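Hypothetical glycoside hydrolase (Parabacteroides distasonis, PDB 3TAW) is of unknown function but belongs to a glycoside hydrolase-like family of the beta-fructosidase clan, whose members are built as five-bladed beta-propellers. Local coordinates at residues K194-Y199 with N291-L296. Residues are numbered along the deposited sequence; the frame is centred on the assembly and turned at random.
Sequences KVNGKY and NNPTKL. With EDO (1,2-ethanediol), chain Q; EDO (1,2-ethanediol), chain S.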
loop_
_atom_site.group_PDB
_atom_site.type_symbol
_atom_site.label_atom_id
_atom_site.label_comp_id
_atom_site.label_asym_id
_atom_site.label_seq_id
_atom_site.Cartn_x
_atom_site.Cartn_y
_atom_site.Cartn_z
ATOM N N LYS A 194 16.831 3.232 8.212
ATOM C CA LYS A 194 16.881 2.453 9.458
ATOM C C LYS A 194 16.432 3.296 10.633
ATOM O O LYS A 194 16.616 4.517 10.644
ATOM C CB LYS A 194 18.306 1.946 9.726
ATOM C CG LYS A 194 18.753 0.893 8.740
ATOM C CD LYS A 194 20.208 0.496 8.971
ATOM C CE LYS A 194 20.609 -0.708 8.128
ATOM N NZ LYS A 194 22.023 -1.078 8.453
ATOM N N VAL A 195 15.844 2.622 11.623
ATOM C CA VAL A 195 15.474 3.221 12.884
ATOM C C VAL A 195 16.175 2.405 13.956
ATOM O O VAL A 195 16.000 1.172 14.033
ATOM C CB VAL A 195 13.941 3.217 13.099
ATOM C CG1 VAL A 195 13.598 3.898 14.454
ATOM C CG2 VAL A 195 13.225 3.896 11.904
ATOM N N ASN A 196 17.012 3.080 14.747
ATOM C CA ASN A 196 17.827 2.394 15.748
ATOM C C ASN A 196 18.606 1.203 15.179
ATOM O O ASN A 196 18.680 0.145 15.784
ATOM C CB ASN A 196 16.945 1.981 16.930
ATOM C CG ASN A 196 16.364 3.180 17.651
ATOM O OD1 ASN A 196 17.060 4.203 17.853
ATOM N ND2 ASN A 196 15.102 3.077 18.049
ATOM N N GLY A 197 19.159 1.391 13.983
ATOM C CA GLY A 197 20.021 0.401 13.344
ATOM C C GLY A 197 19.335 -0.751 12.618
ATOM O O GLY A 197 20.014 -1.646 12.138
ATOM N N LYS A 198 18.006 -0.770 12.591
ATOM C CA LYS A 198 17.239 -1.827 11.940
ATOM C C LYS A 198 16.289 -1.234 10.916
ATOM O O LYS A 198 15.806 -0.127 11.087
ATOM C CB LYS A 198 16.402 -2.624 12.952
ATOM C CG LYS A 198 17.260 -3.421 13.957
ATOM C CD LYS A 198 16.639 -4.780 14.267
ATOM C CE LYS A 198 17.613 -5.709 15.013
ATOM N NZ LYS A 198 17.555 -7.128 14.477
ATOM N N TYR A 199 16.005 -2.000 9.876
ATOM C CA TYR A 199 14.922 -1.625 8.973
ATOM C C TYR A 199 13.630 -1.807 9.746
ATOM O O TYR A 199 13.538 -2.672 10.620
ATOM C CB TYR A 199 14.942 -2.478 7.723
ATOM C CG TYR A 199 16.204 -2.266 6.934
ATOM C CD1 TYR A 199 16.425 -1.076 6.266
ATOM C CD2 TYR A 199 17.189 -3.241 6.877
ATOM C CE1 TYR A 199 17.573 -0.860 5.543
ATOM C CE2 TYR A 199 18.365 -3.021 6.152
ATOM C CZ TYR A 199 18.539 -1.826 5.488
ATOM O OH TYR A 199 19.688 -1.577 4.744
ATOM N N ASN A 291 12.668 7.980 18.008
ATOM C CA ASN A 291 13.564 7.159 18.825
ATOM C C ASN A 291 12.900 5.880 19.334
ATOM O O ASN A 291 13.549 4.843 19.450
ATOM C CB ASN A 291 14.092 8.006 19.980
ATOM C CG ASN A 291 14.977 9.146 19.491
ATOM O OD1 ASN A 291 14.710 10.337 19.749
ATOM N ND2 ASN A 291 15.992 8.794 18.734
ATOM N N ASN A 292 11.614 5.983 19.673
ATOM C CA ASN A 292 10.753 4.838 19.975
ATOM C C ASN A 292 9.626 4.765 18.932
ATOM O O ASN A 292 8.559 5.371 19.122
ATOM C CB ASN A 292 10.161 4.974 21.379
ATOM C CG ASN A 292 9.261 3.796 21.749
ATOM O OD1 ASN A 292 8.999 2.926 20.918
ATOM N ND2 ASN A 292 8.776 3.766 23.018
ATOM N N PRO A 293 9.842 4.017 17.832
ATOM C CA PRO A 293 8.897 4.031 16.743
ATOM C C PRO A 293 7.579 3.302 17.029
ATOM O O PRO A 293 6.723 3.273 16.166
ATOM C CB PRO A 293 9.668 3.345 15.600
ATOM C CG PRO A 293 10.625 2.434 16.326
ATOM C CD PRO A 293 11.030 3.186 17.526
ATOM N N THR A 294 7.419 2.724 18.220
ATOM C CA THR A 294 6.127 2.177 18.633
ATOM C C THR A 294 5.317 3.187 19.475
ATOM O O THR A 294 4.163 2.922 19.836
ATOM C CB THR A 294 6.282 0.868 19.446
ATOM O OG1 THR A 294 6.950 1.103 20.688
ATOM C CG2 THR A 294 7.012 -0.206 18.622
ATOM N N LYS A 295 5.950 4.303 19.838
ATOM C CA LYS A 295 5.294 5.330 20.635
ATOM C C LYS A 295 4.453 6.250 19.742
ATOM O O LYS A 295 4.983 7.000 18.924
ATOM C CB LYS A 295 6.308 6.140 21.422
ATOM C CG LYS A 295 5.683 7.219 22.329
ATOM C CD LYS A 295 6.753 8.144 22.917
ATOM C CE LYS A 295 6.153 9.220 23.820
ATOM N NZ LYS A 295 7.191 10.118 24.432
ATOM N N LEU A 296 3.134 6.165 19.887
ATOM C CA LEU A 296 2.219 6.969 19.087
ATOM C C LEU A 296 2.115 8.347 19.719
ATOM O O LEU A 296 1.763 8.474 20.913
ATOM C CB LEU A 296 0.853 6.306 19.041
ATOM C CG LEU A 296 -0.232 6.997 18.230
ATOM C CD1 LEU A 296 0.047 6.868 16.724
ATOM C CD2 LEU A 296 -1.602 6.376 18.560
HETATM C C1 EDO Q . 14.321 -1.064 15.906
HETATM O O1 EDO Q . 14.167 -1.959 17.021
HETATM C C2 EDO Q . 13.520 0.213 16.145
HETATM O O2 EDO Q . 13.664 0.726 17.484
HETATM C C1 EDO S . 16.655 6.565 15.529
HETATM O O1 EDO S . 17.379 5.852 14.511
HETATM C C2 EDO S . 16.194 7.914 14.996
HETATM O O2 EDO S . 15.289 7.707 13.902
#
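Asn291 O lies in the plane of the Asn196 side-chain amide, only 2° out of it and 2.7 Å from Asn196 ND2, with the N-H pointing at it almost straight (164°). Seen from the acceptor, the donor is tilted away from the carbonyl plane. Asn196 ND2 also donates a nearly straight hydrogen bond (2.8 Å, 178°) to O2 of the chain Q 1,2-ethanediol. In this crystal both bonds hold the amide's rotation, but the diol is probably a solvent additive, so only the Asn291 bond belongs to the protein itself. Placing CG anti to the carbonyl carbon carries the group across to residues 291-296. The other flat group, the ring of Tyr199, has Lys194 CG over one face, offset toward the rim.

Alongside the polar bond, Val195 CG1 touches Pro293 CG at 3.8 Å, the two side chains running past each other in opposite directions. Both residues are buried, whereas Asn196 and Asn291 are exposed, so the bond lies toward solvent. Each segment contains a beta turn. Val195 to Lys198 is type I', shown by reciprocal bonds, Val195 N to Lys198 O (2.8 Å) and Lys198 N to Val195 O (3.1 Å). Asn292 to Lys295, just after Asn291, is type I; Asn292 OD1 accepts from Thr294 N at 3.1 Å, an Asx turn, and also from Thr294 OG1. The contact joins the link between strands 189-192 and 199-203, both paired with 179-186, to the 281-288/296-299 hairpin. Strands 179-186 and 244-254 run parallel, each leading an antiparallel run, consistent with neighbouring blades of the family's five-bladed beta-propeller.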